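Local atomic coordinates of putative phophotriesterase (Proteus mirabilis, PDB entry 3RHG), a protein that binds two zinc ions in each subunit and, as a member of the phosphotriesterase family, is probably a hydrolase acting on ester bonds. Residues Ser233-Asp238 and Val270-Glu275. Sequence-based numbering, arbitrary orientation. Where two conformers were deposited one is given.
Sequences SGKDID and VMDTVE
The ammonium of Lys235 meets the carboxylate of Asp272 on the surface of the (beta/alpha)8 barrel characteristic of the phosphotriesterase family, linking the loop after strand 225-227 to the start of helix 270-282. They are the two residues that touch, and the link is a long salt bridge, with Lys235 NZ 3.8 Å from Asp272 OD1. Only 61 Å² is buried between the segments, both sides summed. A water fills in where the charged groups stand too far apart for a direct hydrogen bond: Lys235 NZ donates to it at 3.0 Å, and it donates in turn to Asp272 OD1 at 3.3 Å. Lys235 stretches across almost straight, then bends at its last torsion (chi4 -61°), which sets the direction of the ammonium group at the end of the chain. With the lysine exposed and a water in the bridge, this is the loose, solvent side of the contact. The firmer parts lie away from the bridge. On the helix, Val270 and Val274, which take no part in the bridge, pack on Leu319 of helix 311-322, while Val270 also meets Tyr60 of the second subunit. On the loop, a type I turn from Ser233 to Asp236 carries the lysine and is closed by Asp236 N to Ser233 O at 2.9 Å. Asp236 then N-caps helix 237-245: OD1 accepts from Tyr239 N, and OD2 forms a salt bridge with Arg205. The contact thus joins neighbouring parts of the barrel's outer layer at a distance from the zinc site. Asp272 N bonds to Ser269 OG just before the helix, and its two carboxylate oxygens divide the work: OD2 is hydrogen-bonded to a residue flanking the segment, while OD1 takes both Lys235 NZ and the water.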
ATOM      1  N   SER A 233      12.508  -3.729 -11.087  1.00 17.75           N
ATOM      2  CA  SER A 233      13.069  -4.882 -11.786  1.00 18.16           C
ATOM      3  C   SER A 233      13.417  -6.025 -10.834  1.00 19.37           C
ATOM      4  O   SER A 233      14.103  -6.975 -11.214  1.00 21.66           O
ATOM      5  CB  SER A 233      14.257  -4.505 -12.672  1.00 18.96           C
ATOM      6  OG  SER A 233      15.326  -3.931 -11.927  1.00 18.99           O
ATOM      7  N   GLY A 234      12.892  -5.955  -9.613  1.00 20.03           N
ATOM      8  CA  GLY A 234      13.292  -6.926  -8.573  1.00 19.22           C
ATOM      9  C   GLY A 234      12.880  -8.369  -8.901  1.00 18.96           C
ATOM     10  O   GLY A 234      13.521  -9.319  -8.411  1.00 23.24           O
ATOM     11  N   LYS A 235      11.841  -8.563  -9.725  1.00 21.52           N
ATOM     12  CA  LYS A 235      11.416  -9.916 -10.125  0.50 20.69           C
ATOM     13  C   LYS A 235      12.326 -10.461 -11.227  1.00 21.23           C
ATOM     14  O   LYS A 235      12.388 -11.676 -11.477  1.00 26.06           O
ATOM     15  CB  LYS A 235       9.962  -9.914 -10.615  0.50 22.48           C
ATOM     16  CG  LYS A 235       8.940  -9.610  -9.536  0.50 24.87           C
ATOM     17  CD  LYS A 235       7.569  -9.330 -10.138  0.50 29.49           C
ATOM     18  CE  LYS A 235       6.552  -8.981  -9.068  0.50 34.61           C
ATOM     19  NZ  LYS A 235       6.361 -10.096  -8.094  0.50 38.45           N
ATOM     20  N   ASP A 236      13.037  -9.547 -11.887  1.00 21.56           N
ATOM     21  CA  ASP A 236      13.872  -9.881 -13.044  1.00 20.33           C
ATOM     22  C   ASP A 236      15.275 -10.186 -12.542  1.00 21.53           C
ATOM     23  O   ASP A 236      16.239  -9.422 -12.725  1.00 20.62           O
ATOM     24  CB  ASP A 236      13.835  -8.725 -14.055  1.00 20.35           C
ATOM     25  CG  ASP A 236      14.392  -9.096 -15.418  1.00 21.30           C
ATOM     26  OD1 ASP A 236      15.039 -10.160 -15.581  1.00 23.54           O
ATOM     27  OD2 ASP A 236      14.149  -8.300 -16.357  1.00 23.70           O
ATOM     28  N   ILE A 237      15.383 -11.340 -11.908  1.00 21.92           N
ATOM     29  CA  ILE A 237      16.641 -11.714 -11.289  1.00 22.32           C
ATOM     30  C   ILE A 237      17.785 -11.811 -12.309  1.00 21.37           C
ATOM     31  O   ILE A 237      18.917 -11.418 -12.014  1.00 22.68           O
ATOM     32  CB  ILE A 237      16.491 -12.999 -10.426  1.00 25.11           C
ATOM     33  CG1 ILE A 237      17.755 -13.225  -9.581  1.00 29.66           C
ATOM     34  CG2 ILE A 237      16.121 -14.177 -11.311  1.00 28.05           C
ATOM     35  CD1 ILE A 237      17.599 -14.299  -8.534  1.00 36.90           C
ATOM     36  N   ASP A 238      17.496 -12.284 -13.528  1.00 22.54           N
ATOM     37  CA  ASP A 238      18.564 -12.418 -14.517  1.00 23.71           C
ATOM     38  C   ASP A 238      19.155 -11.045 -14.849  1.00 20.65           C
ATOM     39  O   ASP A 238      20.380 -10.874 -14.916  1.00 22.56           O
ATOM     40  CB  ASP A 238      18.079 -13.099 -15.813  1.00 28.03           C
ATOM     41  CG  ASP A 238      17.763 -14.585 -15.630  1.00 31.74           C
ATOM     42  OD1 ASP A 238      18.101 -15.153 -14.572  1.00 35.62           O
ATOM     43  OD2 ASP A 238      17.190 -15.205 -16.569  1.00 44.97           O
ATOM     44  N   VAL A 270       6.336  -3.480  -0.577  1.00 20.38           N
ATOM     45  CA  VAL A 270       7.428  -3.729   0.350  1.00 22.21           C
ATOM     46  C   VAL A 270       7.787  -5.211   0.377  1.00 21.31           C
ATOM     47  O   VAL A 270       8.963  -5.561   0.290  1.00 23.04           O
ATOM     48  CB  VAL A 270       7.115  -3.198   1.763  1.00 22.02           C
ATOM     49  CG1 VAL A 270       8.198  -3.644   2.737  1.00 24.21           C
ATOM     50  CG2 VAL A 270       6.987  -1.644   1.742  1.00 20.56           C
ATOM     51  N   MET A 271       6.789  -6.090   0.508  1.00 22.22           N
ATOM     52  CA  MET A 271       7.084  -7.524   0.551  1.00 19.19           C
ATOM     53  C   MET A 271       7.729  -8.021  -0.742  1.00 22.04           C
ATOM     54  O   MET A 271       8.572  -8.913  -0.697  1.00 23.27           O
ATOM     55  CB  MET A 271       5.838  -8.360   0.886  1.00 24.56           C
ATOM     56  CG  MET A 271       5.327  -8.177   2.310  1.00 27.96           C
ATOM     57  SD  MET A 271       6.584  -8.352   3.595  1.00 32.34           S
ATOM     58  CE  MET A 271       6.986 -10.083   3.470  1.00 42.33           C
ATOM     59  N   ASP A 272       7.344  -7.457  -1.892  1.00 21.54           N
ATOM     60  CA  ASP A 272       8.004  -7.804  -3.167  1.00 23.07           C
ATOM     61  C   ASP A 272       9.495  -7.517  -3.036  1.00 20.78           C
ATOM     62  O   ASP A 272      10.346  -8.283  -3.487  1.00 20.81           O
ATOM     63  CB  ASP A 272       7.502  -6.937  -4.348  1.00 26.11           C
ATOM     64  CG  ASP A 272       6.108  -7.300  -4.843  1.00 31.84           C
ATOM     65  OD1 ASP A 272       5.671  -8.470  -4.697  1.00 32.15           O
ATOM     66  OD2 ASP A 272       5.455  -6.375  -5.434  1.00 32.42           O
ATOM     67  N   THR A 273       9.812  -6.355  -2.486  1.00 20.40           N
ATOM     68  CA  THR A 273      11.217  -5.914  -2.430  1.00 18.67           C
ATOM     69  C   THR A 273      11.988  -6.669  -1.340  1.00 18.28           C
ATOM     70  O   THR A 273      13.172  -6.951  -1.499  1.00 20.88           O
ATOM     71  CB  THR A 273      11.276  -4.408  -2.270  1.00 19.30           C
ATOM     72  OG1 THR A 273      10.725  -3.844  -3.470  1.00 20.78           O
ATOM     73  CG2 THR A 273      12.716  -3.910  -2.118  1.00 20.36           C
ATOM     74  N   VAL A 274      11.305  -7.026  -0.248  1.00 20.19           N
ATOM     75  CA  VAL A 274      11.912  -7.910   0.755  1.00 21.57           C
ATOM     76  C   VAL A 274      12.406  -9.189   0.068  1.00 21.49           C
ATOM     77  O   VAL A 274      13.543  -9.601   0.258  1.00 21.76           O
ATOM     78  CB  VAL A 274      10.918  -8.263   1.883  1.00 20.90           C
ATOM     79  CG1 VAL A 274      11.471  -9.362   2.791  1.00 23.03           C
ATOM     80  CG2 VAL A 274      10.585  -7.005   2.706  1.00 23.94           C
ATOM     81  N   GLU A 275      11.562  -9.792  -0.765  1.00 20.58           N
ATOM     82  CA  GLU A 275      11.925 -11.029  -1.448  1.00 21.22           C
ATOM     83  C   GLU A 275      13.045 -10.830  -2.486  1.00 22.13           C
ATOM     84  O   GLU A 275      13.953 -11.657  -2.597  1.00 23.43           O
ATOM     85  CB  GLU A 275      10.698 -11.662  -2.115  1.00 24.41           C
ATOM     86  CG  GLU A 275      10.978 -13.051  -2.693  1.00 29.61           C
ATOM     87  CD  GLU A 275      11.509 -14.052  -1.649  1.00 34.24           C
ATOM     88  OE1 GLU A 275      11.071 -14.026  -0.468  1.00 32.34           O
ATOM     89  OE2 GLU A 275      12.372 -14.880  -2.018  1.00 34.84           O
TER
HETATM   90  O   HOH W   1       7.636 -10.951  -5.490  1.00 55.77           O